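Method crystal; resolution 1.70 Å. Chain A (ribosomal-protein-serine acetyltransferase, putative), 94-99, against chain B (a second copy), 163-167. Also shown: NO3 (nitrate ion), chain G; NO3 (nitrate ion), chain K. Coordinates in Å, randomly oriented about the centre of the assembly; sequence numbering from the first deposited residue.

Chain A 94-99: HTFNMA
Chain B, residues 163-167: NRFLY

Residues 94-99 of chain A meet residues 163-167 of the second copy through side-chain packing and two bridging waters, with no direct hydrogen bond between the stretches; together they bury 322 Å². The two stretches run in roughly opposite directions. In register, Phe A96 lies nearest Phe B165, their CA atoms 4.9 Å apart. Chain B turns at Asn B163 (phi/psi 51/34) and Phe B165 (-146/165), with Arg B164 (-81/-21) between them.

Chain A opens with a 3-10 segment, His A94 to Phe A96 (-60/-33, -57/-30 and -112/10), secured by a backbone hydrogen bond from Asn A97 N to His A94 O (3.2 Å). The CA-to-CB bond of His A94 (chi1 m, chi2 112°) points away from the opposing stretch, and NE2 donates to O3 of the chain K nitrate (3.1 Å).

Thr A95 (chi1 m) contributes mainly its carbonyl. Thr A95 O sits 3.5 Å from Leu B166 CD1 and accepts a hydrogen bond from water 1 (2.9 Å); the same water accepts from Leu B166 N (2.6 Å), so it links two main chains that do not pair directly.

Phe A96 (chi1 m, chi2 109°), its CA-to-CB bond sideways, is buried and gives up 72 Å² to the other stretch, the most of any residue here. Arg B164 has its CA-to-CB bond directed away, but its t, p, t chain with chi4 at 71° brings the guanidinium back over one face of the phenyl ring. Arg B164 CZ stands 5.0 Å from the centroid of the Phe A96 ring, 13° off the normal, a cation-pi arrangement in which NH1 approaches Phe A96 CG to 3.7 Å. The guanidinium meets the ring edge-on, presenting NH1 to the electron-rich face. Phe A96 CD2 also packs 4.0 Å from Phe B165 CB, while the Phe B165 ring (chi1 p, chi2 -80°) leads away. Arg B164 O, 3.7 Å from Phe A96 CB, is buried without a polar partner. Water 2 donates to both Phe A96 O and Asn B163 O (2.8 Å each).

Asn A97 turns the chain with positive phi and psi (53/44). Its CA-to-CB bond (chi1 t, chi2 34°) points toward the opposing stretch, placing CB 3.8 Å from Leu B166 CD1. The CA-to-CB bond of Leu B166 (-102/134, rotamer m, t) likewise points toward chain A's stretch, and its branched apolar end covers this turn.

Selenomethionine Met A98 begins a strand (-133/164). Its t, t side chain, with chi3 at 147°, sets SE 4.0 Å from Arg B164 NH1, over a guanidinium face. Ala A99 (-147/167) and Tyr B167 (-126/118) lie beyond reach.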

# COMPACT_ATOMS: atom_id res chain seq x y z
N HIS A 94 -1.08 -1.39 -6.53
CA HIS A 94 -1.08 -1.21 -7.98
C HIS A 94 -1.17 0.23 -8.40
O HIS A 94 -0.60 0.62 -9.40
CB HIS A 94 -2.10 -2.14 -8.68
CG HIS A 94 -1.75 -3.59 -8.56
ND1 HIS A 94 -2.50 -4.48 -7.83
CD2 HIS A 94 -0.70 -4.30 -9.04
CE1 HIS A 94 -1.97 -5.68 -7.90
NE2 HIS A 94 -0.85 -5.59 -8.61
N THR A 95 -1.89 1.07 -7.63
CA THR A 95 -1.99 2.47 -7.95
C THR A 95 -0.64 3.16 -8.05
O THR A 95 -0.49 4.11 -8.83
CB THR A 95 -2.94 3.17 -6.94
OG1 THR A 95 -4.21 2.49 -7.01
CG2 THR A 95 -3.18 4.60 -7.33
N PHE A 96 0.34 2.68 -7.28
CA PHE A 96 1.65 3.29 -7.24
C PHE A 96 2.77 2.42 -7.84
O PHE A 96 3.91 2.76 -7.66
CB PHE A 96 2.04 3.63 -5.82
CG PHE A 96 0.95 4.33 -5.09
CD1 PHE A 96 0.27 3.69 -4.08
CD2 PHE A 96 0.57 5.58 -5.47
CE1 PHE A 96 -0.77 4.35 -3.42
CE2 PHE A 96 -0.46 6.25 -4.81
CZ PHE A 96 -1.12 5.62 -3.80
N ASN A 97 2.41 1.33 -8.50
CA ASN A 97 3.34 0.38 -9.11
C ASN A 97 4.37 -0.10 -8.10
O ASN A 97 5.56 -0.13 -8.40
CB ASN A 97 4.03 0.99 -10.32
CG ASN A 97 4.68 -0.07 -11.20
OD1 ASN A 97 4.16 -1.19 -11.32
ND2 ASN A 97 5.84 0.24 -11.76
N MSE A 98 3.90 -0.42 -6.89
CA MSE A 98 4.77 -0.62 -5.74
C MSE A 98 4.33 -1.90 -5.05
O MSE A 98 3.20 -2.34 -5.26
CB MSE A 98 4.52 0.61 -4.79
CG MSE A 98 5.30 0.53 -3.62
SE MSE A 98 5.08 2.19 -2.61
CE MSE A 98 5.25 1.26 -1.12
N ALA A 99 5.15 -2.49 -4.18
CA ALA A 99 4.66 -3.56 -3.33
C ALA A 99 5.36 -3.55 -1.97
O ALA A 99 6.39 -2.90 -1.82
CB ALA A 99 4.89 -4.98 -4.02
N ASN B 163 10.31 7.51 -6.23
CA ASN B 163 9.38 6.64 -6.96
C ASN B 163 8.10 6.33 -6.21
O ASN B 163 7.51 5.24 -6.32
CB ASN B 163 10.12 5.33 -7.36
CG ASN B 163 11.20 5.50 -8.41
OD1 ASN B 163 11.69 4.47 -8.97
ND2 ASN B 163 11.63 6.73 -8.67
N ARG B 164 7.60 7.29 -5.43
CA ARG B 164 6.47 7.00 -4.58
C ARG B 164 5.07 7.05 -5.26
O ARG B 164 4.10 6.48 -4.76
CB ARG B 164 6.55 7.91 -3.33
CG ARG B 164 5.49 7.65 -2.30
CD ARG B 164 5.74 6.29 -1.63
NE ARG B 164 4.67 6.02 -0.70
CZ ARG B 164 3.43 5.73 -1.03
NH1 ARG B 164 3.07 5.65 -2.31
NH2 ARG B 164 2.54 5.52 -0.09
N PHE B 165 4.93 7.74 -6.39
CA PHE B 165 3.62 7.74 -7.06
C PHE B 165 3.80 7.80 -8.58
O PHE B 165 4.89 8.09 -9.04
CB PHE B 165 2.67 8.87 -6.55
CG PHE B 165 3.11 10.28 -6.97
CD1 PHE B 165 4.13 10.96 -6.28
CD2 PHE B 165 2.49 10.92 -8.06
CE1 PHE B 165 4.53 12.27 -6.66
CE2 PHE B 165 2.90 12.22 -8.45
CZ PHE B 165 3.92 12.89 -7.75
N LEU B 166 2.74 7.50 -9.33
CA LEU B 166 2.82 7.59 -10.79
C LEU B 166 2.14 8.87 -11.32
O LEU B 166 1.04 9.20 -10.88
CB LEU B 166 2.16 6.37 -11.44
CG LEU B 166 2.70 5.00 -11.01
CD1 LEU B 166 1.77 3.87 -11.46
CD2 LEU B 166 4.13 4.85 -11.55
N TYR B 167 2.82 9.57 -12.23
CA TYR B 167 2.19 10.59 -13.08
C TYR B 167 2.45 10.31 -14.55
O TYR B 167 3.62 10.32 -14.99
CB TYR B 167 2.64 12.00 -12.72
CG TYR B 167 1.93 13.08 -13.54
CD1 TYR B 167 2.43 13.48 -14.79
CD2 TYR B 167 0.76 13.68 -13.07
CE1 TYR B 167 1.79 14.46 -15.53
CE2 TYR B 167 0.11 14.65 -13.81
CZ TYR B 167 0.62 15.03 -15.04
OH TYR B 167 -0.02 16.00 -15.79
N NO3 G . 11.86 9.73 -8.35
O1 NO3 G . 10.63 9.10 -8.54
O2 NO3 G . 12.49 10.37 -9.44
O3 NO3 G . 12.47 9.71 -7.10
N NO3 K . 0.54 -9.65 -9.86
O1 NO3 K . 1.46 -10.10 -10.82
O2 NO3 K . -0.30 -10.58 -9.22
O3 NO3 K . 0.44 -8.29 -9.55
O HOH W 1 0.35 6.84 -8.55
O HOH W 2 6.69 3.15 -7.96